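Local coordinates for protein phosphonate monoester hydrolase (Ruegeria pomeroyi, PDB 4UPK) that is a phosphonate monoester hydrolase of the sulfatase family, within the alkaline phosphatase superfamily, at residues A[80-93]-A[100-114]. Sequence-based numbering, arbitrary orientation.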
ATOM      1  N   ASN A  80      19.718  22.854   6.120  1.00 13.50           N
ATOM      2  CA  ASN A  80      21.039  22.268   6.211  1.00 13.80           C
ATOM      3  C   ASN A  80      21.067  21.135   7.271  1.00 19.96           C
ATOM      4  O   ASN A  80      20.224  21.125   8.196  1.00 18.37           O
ATOM      5  CB  ASN A  80      22.060  23.357   6.557  1.00 16.43           C
ATOM      6  CG  ASN A  80      22.890  23.786   5.390  1.00 28.88           C
ATOM      7  OD1 ASN A  80      23.444  22.959   4.679  1.00 25.52           O
ATOM      8  ND2 ASN A  80      23.067  25.080   5.221  1.00  8.05           N
ATOM      9  N   PRO A  81      22.006  20.164   7.143  1.00 18.46           N
ATOM     10  CA  PRO A  81      23.048  20.021   6.109  1.00 19.39           C
ATOM     11  C   PRO A  81      22.592  19.308   4.835  1.00 28.15           C
ATOM     12  O   PRO A  81      21.452  19.469   4.423  1.00 27.69           O
ATOM     13  CB  PRO A  81      24.215  19.371   6.865  1.00 20.43           C
ATOM     14  CG  PRO A  81      23.600  18.742   8.115  1.00 25.27           C
ATOM     15  CD  PRO A  81      22.117  19.079   8.128  1.00 20.76           C
ATOM     16  N   CYS A  82      23.515  18.585   4.177  1.00 28.61           N
ATOM     17  CA  CYS A  82      23.342  17.863   2.915  1.00 29.59           C
ATOM     18  C   CYS A  82      22.025  17.118   2.757  1.00 28.57           C
ATOM     19  O   CYS A  82      21.322  17.380   1.782  1.00 26.89           O
ATOM     20  CB  CYS A  82      24.544  16.964   2.650  1.00 31.58           C
ATOM     21  SG  CYS A  82      25.558  16.671   4.118  1.00 36.80           S
ATOM     22  N   GLY A  83      21.717  16.209   3.699  1.00 22.33           N
ATOM     23  CA  GLY A  83      20.499  15.403   3.703  1.00 20.98           C
ATOM     24  C   GLY A  83      19.260  16.282   3.700  1.00 22.30           C
ATOM     25  O   GLY A  83      18.560  16.343   2.686  1.00 21.60           O
ATOM     26  N   PRO A  84      19.023  17.072   4.773  1.00 16.15           N
ATOM     27  CA  PRO A  84      17.868  18.003   4.769  1.00 15.17           C
ATOM     28  C   PRO A  84      17.816  18.942   3.550  1.00 17.19           C
ATOM     29  O   PRO A  84      16.747  19.151   2.952  1.00 15.26           O
ATOM     30  CB  PRO A  84      18.061  18.805   6.065  1.00 16.78           C
ATOM     31  CG  PRO A  84      18.815  17.878   6.959  1.00 20.82           C
ATOM     32  CD  PRO A  84      19.750  17.118   6.058  1.00 16.64           C
ATOM     33  N   SER A  85      18.979  19.509   3.182  1.00 13.41           N
ATOM     34  CA  SER A  85      19.096  20.424   2.056  1.00 13.29           C
ATOM     35  C   SER A  85      18.846  19.760   0.701  1.00 19.25           C
ATOM     36  O   SER A  85      18.321  20.414  -0.182  1.00 21.09           O
ATOM     37  CB  SER A  85      20.429  21.143   2.093  1.00 15.71           C
ATOM     38  OG  SER A  85      20.387  22.222   1.183  1.00 26.55           O
ATOM     39  N   ARG A  86      19.171  18.465   0.553  1.00 14.77           N
ATOM     40  CA  ARG A  86      18.872  17.647  -0.633  1.00 15.79           C
ATOM     41  C   ARG A  86      17.384  17.259  -0.651  1.00 18.49           C
ATOM     42  O   ARG A  86      16.750  17.342  -1.704  1.00 18.79           O
ATOM     43  CB  ARG A  86      19.767  16.391  -0.672  1.00 19.60           C
ATOM     44  CG  ARG A  86      20.083  15.862  -2.059  1.00 33.80           C
ATOM     45  CD  ARG A  86      20.631  16.899  -3.006  1.00 35.36           C
ATOM     46  NE  ARG A  86      21.919  17.430  -2.570  1.00 35.85           N
ATOM     47  CZ  ARG A  86      23.088  17.076  -3.085  1.00 32.19           C
ATOM     48  NH1 ARG A  86      23.152  16.145  -4.025  1.00 24.53           N
ATOM     49  NH2 ARG A  86      24.201  17.649  -2.668  1.00 16.02           N
ATOM     50  N   ALA A  87      16.809  16.916   0.534  1.00 13.25           N
ATOM     51  CA  ALA A  87      15.383  16.597   0.675  1.00 11.60           C
ATOM     52  C   ALA A  87      14.471  17.794   0.253  1.00 15.74           C
ATOM     53  O   ALA A  87      13.497  17.610  -0.457  1.00 16.44           O
ATOM     54  CB  ALA A  87      15.086  16.113   2.082  1.00 11.09           C
ATOM     55  N   SER A  88      14.873  19.010   0.573  1.00 11.57           N
ATOM     56  CA  SER A  88      14.167  20.245   0.204  1.00 10.09           C
ATOM     57  C   SER A  88      14.225  20.554  -1.280  1.00 12.94           C
ATOM     58  O   SER A  88      13.222  20.956  -1.850  1.00 14.26           O
ATOM     59  CB  SER A  88      14.740  21.425   0.992  1.00 11.15           C
ATOM     60  OG  SER A  88      14.208  21.499   2.302  1.00 13.73           O
ATOM     61  N   ILE A  89      15.401  20.412  -1.897  1.00 10.81           N
ATOM     62  CA  ILE A  89      15.644  20.632  -3.330  1.00 12.33           C
ATOM     63  C   ILE A  89      14.858  19.623  -4.175  1.00 18.60           C
ATOM     64  O   ILE A  89      14.191  20.006  -5.153  1.00 17.40           O
ATOM     65  CB  ILE A  89      17.177  20.609  -3.623  1.00 15.73           C
ATOM     66  CG1 ILE A  89      17.831  21.894  -3.074  1.00 16.20           C
ATOM     67  CG2 ILE A  89      17.499  20.413  -5.126  1.00 17.45           C
ATOM     68  CD1 ILE A  89      19.444  21.885  -2.916  1.00 16.10           C
ATOM     69  N   LEU A  90      14.946  18.333  -3.788  1.00 16.53           N
ATOM     70  CA  LEU A  90      14.287  17.260  -4.517  1.00 17.86           C
ATOM     71  C   LEU A  90      12.789  17.129  -4.284  1.00 22.53           C
ATOM     72  O   LEU A  90      12.119  16.535  -5.125  1.00 23.96           O
ATOM     73  CB  LEU A  90      15.004  15.916  -4.326  1.00 18.10           C
ATOM     74  CG  LEU A  90      16.483  15.835  -4.738  1.00 22.74           C
ATOM     75  CD1 LEU A  90      17.112  14.542  -4.258  1.00 21.17           C
ATOM     76  CD2 LEU A  90      16.680  16.054  -6.230  1.00 25.91           C
ATOM     77  N   THR A  91      12.255  17.677  -3.174  1.00 19.04           N
ATOM     78  CA  THR A  91      10.802  17.633  -2.870  1.00 18.29           C
ATOM     79  C   THR A  91      10.104  18.975  -3.087  1.00 20.22           C
ATOM     80  O   THR A  91       8.880  18.993  -3.200  1.00 20.79           O
ATOM     81  CB  THR A  91      10.492  17.132  -1.441  1.00 23.24           C
ATOM     82  OG1 THR A  91      10.964  18.082  -0.478  1.00 21.43           O
ATOM     83  CG2 THR A  91      11.017  15.723  -1.159  1.00 23.02           C
ATOM     84  N   GLY A  92      10.859  20.077  -3.115  1.00 14.53           N
ATOM     85  CA  GLY A  92      10.276  21.408  -3.276  1.00 13.90           C
ATOM     86  C   GLY A  92       9.564  21.921  -2.032  1.00 16.16           C
ATOM     87  O   GLY A  92       8.808  22.898  -2.104  1.00 14.93           O
ATOM     88  N   GLN A  93       9.832  21.287  -0.864  1.00 13.93           N
ATOM     89  CA  GLN A  93       9.216  21.628   0.426  1.00 13.16           C
ATOM     90  C   GLN A  93      10.236  22.114   1.443  1.00 15.88           C
ATOM     91  O   GLN A  93      11.388  21.686   1.418  1.00 15.38           O
ATOM     92  CB  GLN A  93       8.520  20.394   1.046  1.00 13.70           C
ATOM     93  CG  GLN A  93       7.478  19.712   0.188  1.00 15.61           C
ATOM     94  CD  GLN A  93       6.831  18.545   0.895  1.00 26.18           C
ATOM     95  OE1 GLN A  93       6.836  18.427   2.119  1.00 19.29           O
ATOM     96  NE2 GLN A  93       6.194  17.684   0.140  1.00 23.42           N
ATOM     97  N   SER A 100      12.599  15.634   7.081  1.00 13.06           N
ATOM     98  CA  SER A 100      13.886  14.951   7.069  1.00 13.27           C
ATOM     99  C   SER A 100      14.806  16.107   7.526  1.00 19.79           C
ATOM    100  O   SER A 100      15.403  16.803   6.713  1.00 18.54           O
ATOM    101  CB  SER A 100      14.222  14.500   5.647  1.00 15.54           C
ATOM    102  OG  SER A 100      15.271  13.550   5.622  1.00 18.47           O
ATOM    103  N   VAL A 101      14.800  16.377   8.846  1.00 19.15           N
ATOM    104  CA  VAL A 101      15.424  17.551   9.485  1.00 17.60           C
ATOM    105  C   VAL A 101      16.906  17.491   9.825  1.00 20.97           C
ATOM    106  O   VAL A 101      17.507  18.532  10.105  1.00 19.94           O
ATOM    107  CB  VAL A 101      14.543  18.151  10.618  1.00 19.15           C
ATOM    108  CG1 VAL A 101      13.210  18.623  10.055  1.00 18.31           C
ATOM    109  CG2 VAL A 101      14.335  17.147  11.760  1.00 18.58           C
ATOM    110  N   ARG A 102      17.490  16.278   9.772  1.00 18.18           N
ATOM    111  CA  ARG A 102      18.908  15.969  10.029  1.00 17.24           C
ATOM    112  C   ARG A 102      19.318  14.819   9.111  1.00 19.97           C
ATOM    113  O   ARG A 102      18.453  14.095   8.615  1.00 19.69           O
ATOM    114  CB  ARG A 102      19.122  15.461  11.468  1.00 15.28           C
ATOM    115  CG  ARG A 102      18.254  16.084  12.532  1.00 18.58           C
ATOM    116  CD  ARG A 102      18.370  15.278  13.783  1.00 17.27           C
ATOM    117  NE  ARG A 102      17.404  15.731  14.781  1.00 27.45           N
ATOM    118  CZ  ARG A 102      16.166  15.265  14.903  1.00 33.48           C
ATOM    119  NH1 ARG A 102      15.705  14.352  14.059  1.00 23.73           N
ATOM    120  NH2 ARG A 102      15.371  15.729  15.849  1.00 16.93           N
ATOM    121  N   ASN A 103      20.641  14.618   8.928  1.00 14.71           N
ATOM    122  CA  ASN A 103      21.180  13.472   8.199  1.00 13.67           C
ATOM    123  C   ASN A 103      20.705  12.223   8.945  1.00 16.38           C
ATOM    124  O   ASN A 103      20.761  12.179  10.184  1.00 15.17           O
ATOM    125  CB  ASN A 103      22.719  13.520   8.172  1.00 12.15           C
ATOM    126  CG  ASN A 103      23.294  14.487   7.183  1.00 17.70           C
ATOM    127  OD1 ASN A 103      22.573  15.158   6.448  1.00 10.77           O
ATOM    128  ND2 ASN A 103      24.620  14.604   7.155  1.00 16.19           N
ATOM    129  N   GLY A 104      20.124  11.281   8.207  1.00 14.12           N
ATOM    130  CA  GLY A 104      19.593  10.053   8.799  1.00 14.29           C
ATOM    131  C   GLY A 104      18.126  10.124   9.192  1.00 21.18           C
ATOM    132  O   GLY A 104      17.558   9.097   9.557  1.00 21.53           O
ATOM    133  N   THR A 105      17.488  11.325   9.146  1.00 18.92           N
ATOM    134  CA  THR A 105      16.069  11.453   9.501  1.00 18.69           C
ATOM    135  C   THR A 105      15.242  11.014   8.309  1.00 23.82           C
ATOM    136  O   THR A 105      15.364  11.644   7.238  1.00 22.60           O
ATOM    137  CB  THR A 105      15.673  12.853   9.930  1.00 21.28           C
ATOM    138  OG1 THR A 105      16.646  13.368  10.820  1.00 19.83           O
ATOM    139  CG2 THR A 105      14.282  12.872  10.579  1.00 21.01           C
ATOM    140  N   PRO A 106      14.402   9.953   8.470  1.00 20.41           N
ATOM    141  CA  PRO A 106      13.643   9.434   7.318  1.00 20.11           C
ATOM    142  C   PRO A 106      12.685  10.423   6.680  1.00 22.52           C
ATOM    143  O   PRO A 106      12.148  11.308   7.336  1.00 20.95           O
ATOM    144  CB  PRO A 106      12.910   8.216   7.894  1.00 21.91           C
ATOM    145  CG  PRO A 106      13.711   7.806   9.056  1.00 26.16           C
ATOM    146  CD  PRO A 106      14.183   9.098   9.658  1.00 21.90           C
ATOM    147  N   LEU A 107      12.525  10.284   5.376  1.00 20.99           N
ATOM    148  CA  LEU A 107      11.588  11.068   4.589  1.00 22.01           C
ATOM    149  C   LEU A 107      10.420  10.121   4.289  1.00 29.05           C
ATOM    150  O   LEU A 107      10.678   8.959   3.941  1.00 30.36           O
ATOM    151  CB  LEU A 107      12.264  11.535   3.280  1.00 22.41           C
ATOM    152  CG  LEU A 107      11.442  12.403   2.320  1.00 26.93           C
ATOM    153  CD1 LEU A 107      11.268  13.819   2.861  1.00 26.09           C
ATOM    154  CD2 LEU A 107      12.118  12.463   0.962  1.00 28.22           C
ATOM    155  N   ARG A 108       9.147  10.584   4.471  1.00 26.15           N
ATOM    156  CA  ARG A 108       7.930   9.794   4.196  1.00 26.45           C
ATOM    157  C   ARG A 108       8.019   9.182   2.773  1.00 32.25           C
ATOM    158  O   ARG A 108       8.417   9.869   1.827  1.00 30.63           O
ATOM    159  CB  ARG A 108       6.671  10.670   4.275  1.00 23.91           C
ATOM    160  CG  ARG A 108       6.194  11.061   5.659  1.00 27.39           C
ATOM    161  CD  ARG A 108       4.929  11.895   5.490  1.00 33.14           C
ATOM    162  NE  ARG A 108       4.466  12.483   6.747  1.00 32.66           N
ATOM    163  CZ  ARG A 108       3.591  11.913   7.567  1.00 34.96           C
ATOM    164  NH1 ARG A 108       3.074  10.725   7.276  1.00 22.36           N
ATOM    165  NH2 ARG A 108       3.251  12.507   8.697  1.00 23.07           N
ATOM    166  N   HIS A 109       7.664   7.900   2.631  1.00 31.32           N
ATOM    167  CA  HIS A 109       7.733   7.218   1.338  1.00 31.76           C
ATOM    168  C   HIS A 109       6.834   7.817   0.258  1.00 34.71           C
ATOM    169  O   HIS A 109       7.210   7.815  -0.915  1.00 35.76           O
ATOM    170  CB  HIS A 109       7.468   5.721   1.480  1.00 33.60           C
ATOM    171  CG  HIS A 109       8.081   4.919   0.370  1.00 38.21           C
ATOM    172  ND1 HIS A 109       9.452   4.924   0.146  1.00 39.88           N
ATOM    173  CD2 HIS A 109       7.495   4.091  -0.528  1.00 41.06           C
ATOM    174  CE1 HIS A 109       9.651   4.124  -0.888  1.00 39.99           C
ATOM    175  NE2 HIS A 109       8.508   3.586  -1.320  1.00 40.94           N
ATOM    176  N   ASP A 110       5.660   8.330   0.653  1.00 28.91           N
ATOM    177  CA  ASP A 110       4.677   8.906  -0.259  1.00 27.71           C
ATOM    178  C   ASP A 110       4.889  10.411  -0.558  1.00 30.29           C
ATOM    179  O   ASP A 110       4.016  11.037  -1.171  1.00 30.96           O
ATOM    180  CB  ASP A 110       3.250   8.586   0.230  1.00 28.83           C
ATOM    181  CG  ASP A 110       2.881   9.097   1.615  1.00 38.02           C
ATOM    182  OD1 ASP A 110       3.775   9.626   2.324  1.00 39.40           O
ATOM    183  OD2 ASP A 110       1.701   8.987   1.986  1.00 41.87           O
ATOM    184  N   THR A 111       6.057  10.970  -0.172  1.00 24.01           N
ATOM    185  CA  THR A 111       6.393  12.372  -0.430  1.00 22.55           C
ATOM    186  C   THR A 111       6.672  12.575  -1.923  1.00 23.74           C
ATOM    187  O   THR A 111       7.611  11.973  -2.443  1.00 24.73           O
ATOM    188  CB  THR A 111       7.573  12.861   0.449  1.00 28.26           C
ATOM    189  OG1 THR A 111       7.250  12.632   1.816  1.00 29.98           O
ATOM    190  CG2 THR A 111       7.871  14.338   0.263  1.00 27.71           C
ATOM    191  N   PRO A 112       5.884  13.416  -2.624  1.00 16.70           N
ATOM    192  CA  PRO A 112       6.161  13.657  -4.039  1.00 16.53           C
ATOM    193  C   PRO A 112       7.527  14.320  -4.229  1.00 21.23           C
ATOM    194  O   PRO A 112       7.922  15.175  -3.444  1.00 19.78           O
ATOM    195  CB  PRO A 112       5.010  14.578  -4.471  1.00 18.39           C
ATOM    196  CG  PRO A 112       3.973  14.421  -3.437  1.00 21.73           C
ATOM    197  CD  PRO A 112       4.726  14.206  -2.174  1.00 16.76           C
ATOM    198  N   ASN A 113       8.287  13.860  -5.217  1.00 19.48           N
ATOM    199  CA  ASN A 113       9.611  14.409  -5.484  1.00 18.63           C
ATOM    200  C   ASN A 113       9.774  14.658  -6.977  1.00 23.43           C
ATOM    201  O   ASN A 113       8.879  14.293  -7.748  1.00 23.13           O
ATOM    202  CB  ASN A 113      10.731  13.534  -4.886  1.00 15.28           C
ATOM    203  CG  ASN A 113      10.825  12.115  -5.417  1.00 28.20           C
ATOM    204  OD1 ASN A 113      11.041  11.871  -6.604  1.00 24.37           O
ATOM    205  ND2 ASN A 113      10.777  11.143  -4.526  1.00 16.85           N
ATOM    206  N   ILE A 114      10.888  15.303  -7.390  1.00 19.41           N
ATOM    207  CA  ILE A 114      11.164  15.601  -8.801  1.00 17.68           C
ATOM    208  C   ILE A 114      11.161  14.334  -9.689  1.00 20.66           C
ATOM    209  O   ILE A 114      10.623  14.388 -10.782  1.00 21.27           O
ATOM    210  CB  ILE A 114      12.419  16.524  -8.997  1.00 19.49           C
ATOM    211  CG1 ILE A 114      12.534  17.100 -10.441  1.00 19.74           C
ATOM    212  CG2 ILE A 114      13.729  15.857  -8.553  1.00 18.20           C
ATOM    213  CD1 ILE A 114      11.463  18.128 -10.827  1.00 27.46           C
TER
HETATM  214  O   HOH W   1       6.650  17.375  -2.592  1.00 20.45           O
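Asn103 holds the first turn of helix 82-91 through its side-chain oxygen. Gly83 N donates to Asn103 OD1 at 3.1 Å, with the donor tilted 21° from the carbonyl plane. CG of Asn103 lies beside its own backbone N (chi1 -78°), which brings the amide up to the helix start. Cys82 to Arg86 match the Cys-x-Pro-x-Arg signature of the sulfatase family. Packing is close at Pro84. Its ring atoms CB and CG pack on the backbone of Ser100 to Arg102, with Pro84 CG 3.5 Å from Val101 C. Pro84 CA makes a CH...O contact with Ser100 O. At the other helix end, Ile114 N donates to Leu90 O at 2.9 Å, nearly in line with the carbonyl. Thr91 CG2 meets Thr111 CG2 at 3.7 Å, and Leu107 CD2 lies 4.0 Å from Thr91 CG2. The looser part is near Gln93 and partly exposed Pro112, where a water bridges Thr91 O, Gln93 NE2 and Pro112 O. His98 of helix 95-98 touches Ala87, Thr91 and Leu107. The second subunit packs on Thr105 and Pro106. Ile89 rests on strand 35-41, while Leu90 and Ile114 touch strand 234-239, so the helix lies between the central sheet and the loop.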